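Long-range contact in p800 reaction center core protein (Heliobacterium modesticaldum, PDB 5V8K), which forms the homodimeric core of a photosynthetic reaction centre, carrying bacteriochlorophyll g pigments and a [4Fe-4S] cluster for light-driven charge separation: residues Val438-Tyr442 with Lys579-Cys583. Numbering follows the deposited sequence.
Sequences VDQFY and KAIGC. With DGG (1-[glycerolylphosphonyl]-2-[8-(2-hexyl-cyclopropyl)-octanal-1-yl]-3-[hexadecanal-1-yl]-glycerol), chain B.
Residues 438-442 and 579-583 are both helical, and their axes run nearly parallel (13°), 10.6 Å apart at closest approach; the backbones draw together at Y442 and C583, whose CA atoms are 6.3 Å apart. Y442 bridges the gap with chi1 m (-56°) and chi2 -47°, laying one ring face over the backbone of K579 and A580 and bringing OH to 3.3 Å from A580 CB. C583, chi1 t, sets SG 3.8 Å from Y442 CB and obliquely beside the ring, 5.2 Å from its centroid. This pairing of helices 437-447 and 575-599, both predicted to run into the membrane, belongs to the PsaA/PsaB-like part of the chain and lies close to the iron-sulfur cluster, the K579 side chain being about 6 Å from it. K579 reaches across with off-well chi1 (-106°) and chi2 (147°), so that NZ forms a salt bridge with D439 OD2 (2.8 Å), D439 having chi1 m; NZ also hydrogen-bonds S434. Lipid DGG runs alongside, its C23 3.2 Å from Y442 OH and its C32 4.0 Å from F441 CZ (chi1 t).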
ATOM      1  N   VAL A 438     -17.505  -6.138  15.450  1.00 39.35           N
ATOM      2  CA  VAL A 438     -17.250  -6.490  14.051  1.00 40.10           C
ATOM      3  C   VAL A 438     -16.009  -5.751  13.531  1.00 39.89           C
ATOM      4  O   VAL A 438     -15.268  -6.272  12.686  1.00 39.68           O
ATOM      5  CB  VAL A 438     -18.502  -6.248  13.167  1.00 39.34           C
ATOM      6  CG1 VAL A 438     -18.717  -4.761  12.832  1.00 38.53           C
ATOM      7  CG2 VAL A 438     -18.391  -7.054  11.925  1.00 39.43           C
ATOM      8  N   ASP A 439     -15.730  -4.558  14.051  1.00 40.29           N
ATOM      9  CA  ASP A 439     -14.574  -3.821  13.558  1.00 40.67           C
ATOM     10  C   ASP A 439     -13.268  -4.452  14.056  1.00 38.43           C
ATOM     11  O   ASP A 439     -12.255  -4.405  13.362  1.00 38.03           O
ATOM     12  CB  ASP A 439     -14.706  -2.353  13.954  1.00 40.22           C
ATOM     13  CG  ASP A 439     -15.845  -1.630  13.198  1.00 42.89           C
ATOM     14  OD1 ASP A 439     -16.284  -2.124  12.117  1.00 43.57           O
ATOM     15  OD2 ASP A 439     -16.304  -0.566  13.675  1.00 45.14           O
ATOM     16  N   GLN A 440     -13.305  -5.139  15.200  1.00 37.19           N
ATOM     17  CA  GLN A 440     -12.158  -5.932  15.635  1.00 35.84           C
ATOM     18  C   GLN A 440     -12.043  -7.233  14.840  1.00 36.99           C
ATOM     19  O   GLN A 440     -10.937  -7.751  14.654  1.00 34.72           O
ATOM     20  CB  GLN A 440     -12.245  -6.230  17.131  1.00 36.97           C
ATOM     21  CG  GLN A 440     -12.096  -5.003  18.024  1.00 37.55           C
ATOM     22  CD  GLN A 440     -10.720  -4.356  17.878  1.00 38.50           C
ATOM     23  OE1 GLN A 440      -9.681  -5.019  18.004  1.00 37.78           O
ATOM     24  NE2 GLN A 440     -10.709  -3.071  17.571  1.00 36.61           N
ATOM     25  N   PHE A 441     -13.166  -7.788  14.385  1.00 37.32           N
ATOM     26  CA  PHE A 441     -13.107  -8.893  13.432  1.00 37.94           C
ATOM     27  C   PHE A 441     -12.319  -8.506  12.186  1.00 34.68           C
ATOM     28  O   PHE A 441     -11.408  -9.227  11.774  1.00 37.37           O
ATOM     29  CB  PHE A 441     -14.515  -9.349  13.052  1.00 36.46           C
ATOM     30  CG  PHE A 441     -14.547 -10.153  11.778  1.00 37.99           C
ATOM     31  CD1 PHE A 441     -14.188 -11.475  11.785  1.00 35.94           C
ATOM     32  CD2 PHE A 441     -14.866  -9.555  10.586  1.00 35.37           C
ATOM     33  CE1 PHE A 441     -14.182 -12.219  10.627  1.00 35.55           C
ATOM     34  CE2 PHE A 441     -14.853 -10.283   9.374  1.00 35.89           C
ATOM     35  CZ  PHE A 441     -14.514 -11.627   9.394  1.00 38.85           C
ATOM     36  N   TYR A 442     -12.654  -7.368  11.566  1.00 36.00           N
ATOM     37  CA  TYR A 442     -11.909  -6.931  10.385  1.00 32.56           C
ATOM     38  C   TYR A 442     -10.436  -6.777  10.709  1.00 34.60           C
ATOM     39  O   TYR A 442      -9.575  -7.105   9.880  1.00 35.05           O
ATOM     40  CB  TYR A 442     -12.443  -5.604   9.839  1.00 33.63           C
ATOM     41  CG  TYR A 442     -13.890  -5.567   9.489  1.00 35.68           C
ATOM     42  CD1 TYR A 442     -14.481  -6.578   8.746  1.00 32.79           C
ATOM     43  CD2 TYR A 442     -14.688  -4.518   9.908  1.00 34.70           C
ATOM     44  CE1 TYR A 442     -15.807  -6.550   8.458  1.00 37.62           C
ATOM     45  CE2 TYR A 442     -16.055  -4.471   9.602  1.00 34.79           C
ATOM     46  CZ  TYR A 442     -16.607  -5.500   8.853  1.00 34.09           C
ATOM     47  OH  TYR A 442     -17.978  -5.525   8.567  1.00 35.32           O
ATOM     48  N   LYS A 579     -16.087  -0.586   5.121  1.00 42.68           N
ATOM     49  CA  LYS A 579     -15.119  -1.306   5.943  1.00 43.77           C
ATOM     50  C   LYS A 579     -15.180  -2.802   5.674  1.00 42.59           C
ATOM     51  O   LYS A 579     -14.141  -3.459   5.576  1.00 40.70           O
ATOM     52  CB  LYS A 579     -15.344  -0.996   7.430  1.00 37.40           C
ATOM     53  CG  LYS A 579     -14.316  -0.083   8.005  1.00 42.12           C
ATOM     54  CD  LYS A 579     -14.841   0.832   9.093  1.00 48.27           C
ATOM     55  CE  LYS A 579     -15.560   0.117  10.222  1.00 49.54           C
ATOM     56  NZ  LYS A 579     -15.488   1.007  11.483  1.00 48.31           N
ATOM     57  N   ALA A 580     -16.389  -3.349   5.525  1.00 37.36           N
ATOM     58  CA  ALA A 580     -16.553  -4.768   5.211  1.00 37.46           C
ATOM     59  C   ALA A 580     -15.982  -5.118   3.833  1.00 36.57           C
ATOM     60  O   ALA A 580     -15.244  -6.104   3.677  1.00 37.77           O
ATOM     61  CB  ALA A 580     -18.025  -5.172   5.260  1.00 37.92           C
ATOM     62  N   ILE A 581     -16.322  -4.323   2.821  1.00 37.05           N
ATOM     63  CA  ILE A 581     -15.881  -4.590   1.449  1.00 36.93           C
ATOM     64  C   ILE A 581     -14.392  -4.277   1.309  1.00 36.69           C
ATOM     65  O   ILE A 581     -13.637  -4.995   0.635  1.00 37.21           O
ATOM     66  CB  ILE A 581     -16.720  -3.761   0.458  1.00 39.47           C
ATOM     67  CG1 ILE A 581     -18.163  -4.233   0.476  1.00 39.61           C
ATOM     68  CG2 ILE A 581     -16.133  -3.829  -0.969  1.00 38.56           C
ATOM     69  CD1 ILE A 581     -19.135  -3.292  -0.239  1.00 36.76           C
ATOM     70  N   GLY A 582     -13.950  -3.207   1.969  1.00 34.84           N
ATOM     71  CA  GLY A 582     -12.549  -2.838   1.909  1.00 31.97           C
ATOM     72  C   GLY A 582     -11.672  -3.879   2.552  1.00 32.80           C
ATOM     73  O   GLY A 582     -10.616  -4.227   2.021  1.00 33.42           O
ATOM     74  N   CYS A 583     -12.094  -4.407   3.692  1.00 35.66           N
ATOM     75  CA  CYS A 583     -11.308  -5.441   4.339  1.00 38.13           C
ATOM     76  C   CYS A 583     -11.284  -6.701   3.488  1.00 36.36           C
ATOM     77  O   CYS A 583     -10.220  -7.275   3.257  1.00 37.10           O
ATOM     78  CB  CYS A 583     -11.850  -5.719   5.741  1.00 38.15           C
ATOM     79  SG  CYS A 583     -11.073  -7.128   6.590  1.00 38.60           S
TER
HETATM   80  C11 DGG B1030     -16.673  -7.624  -3.857  1.00 77.85           C
HETATM   81  C10 DGG B1030     -18.084  -7.524  -3.331  1.00 80.71           C
HETATM   82  C9  DGG B1030     -18.246  -8.482  -2.163  1.00 82.67           C
HETATM   83  C8  DGG B1030     -17.187  -8.291  -1.090  1.00 76.85           C
HETATM   84  C7  DGG B1030     -17.088  -9.461  -0.120  1.00 75.58           C
HETATM   85  C6  DGG B1030     -18.171  -9.533   0.938  1.00 75.37           C
HETATM   86  C5  DGG B1030     -18.731  -8.174   1.253  1.00 69.47           C
HETATM   87  C4  DGG B1030     -19.883  -8.249   2.232  1.00 67.74           C
HETATM   88  C3  DGG B1030     -20.400  -6.854   2.526  1.00 69.26           C
HETATM   89  C2  DGG B1030     -21.499  -6.878   3.563  1.00 67.00           C
HETATM   90  C1  DGG B1030     -22.016  -5.486   3.770  1.00 70.38           C
HETATM   91  O1  DGG B1030     -21.942  -4.674   2.909  1.00 75.89           O
HETATM   92  O17 DGG B1030     -22.592  -5.087   5.000  1.00 71.13           O
HETATM   93  C17 DGG B1030     -23.313  -3.883   5.132  1.00 70.53           C
HETATM   94  C19 DGG B1030     -24.029  -3.878   6.483  1.00 72.84           C
HETATM   95  O19 DGG B1030     -23.065  -3.820   7.533  1.00 73.58           O
HETATM   96  C21 DGG B1030     -22.997  -4.889   8.491  1.00 77.40           C
HETATM   97  O21 DGG B1030     -24.059  -5.271   8.888  1.00 89.00           O
HETATM   98  C22 DGG B1030     -21.655  -5.474   8.857  1.00 67.69           C
HETATM   99  C23 DGG B1030     -20.959  -6.210   7.695  1.00 65.64           C
HETATM  100  C24 DGG B1030     -20.589  -7.682   7.917  1.00 67.47           C
HETATM  101  C25 DGG B1030     -20.933  -8.663   6.783  1.00 75.33           C
HETATM  102  C26 DGG B1030     -19.993  -9.854   6.671  1.00 77.87           C
HETATM  103  C27 DGG B1030     -18.694  -9.466   5.994  1.00 75.48           C
HETATM  104  C28 DGG B1030     -17.695 -10.608   5.931  1.00 71.45           C
HETATM  105  C29 DGG B1030     -16.576 -10.326   4.946  1.00 65.98           C
HETATM  106  C30 DGG B1030     -15.560  -9.250   5.297  1.00 60.19           C
HETATM  107  C31 DGG B1030     -14.151  -9.784   5.209  1.00 56.88           C
HETATM  108  C32 DGG B1030     -14.101 -11.269   5.464  1.00 56.54           C
HETATM  109  C33 DGG B1030     -12.700 -11.811   5.375  1.00 60.33           C
HETATM  110  C18 DGG B1030     -24.997  -2.723   6.615  1.00 78.64           C
HETATM  111  P   DGG B1030     -25.483  -0.299   6.717  1.00 92.61           P
HETATM  112  OP1 DGG B1030     -26.396  -0.629   7.834  1.00 99.66           O
HETATM  113  OP2 DGG B1030     -24.408  -1.446   6.691  1.00 87.12           O
HETATM  114  OP3 DGG B1030     -25.999  -0.307   5.335  1.00 96.93           O
HETATM  115  OP4 DGG B1030     -24.832   1.127   6.922  1.00 87.53           O
HETATM  116  C40 DGG B1030     -25.275   2.246   6.151  1.00 97.01           C
HETATM  117  C41 DGG B1030     -25.707   3.450   7.010  1.00102.65           C
HETATM  118  O42 DGG B1030     -26.087   3.046   8.324  1.00102.94           O
HETATM  119  C43 DGG B1030     -26.822   4.317   6.392  1.00102.24           C
HETATM  120  O44 DGG B1030     -26.470   4.664   5.055  1.00 99.60           O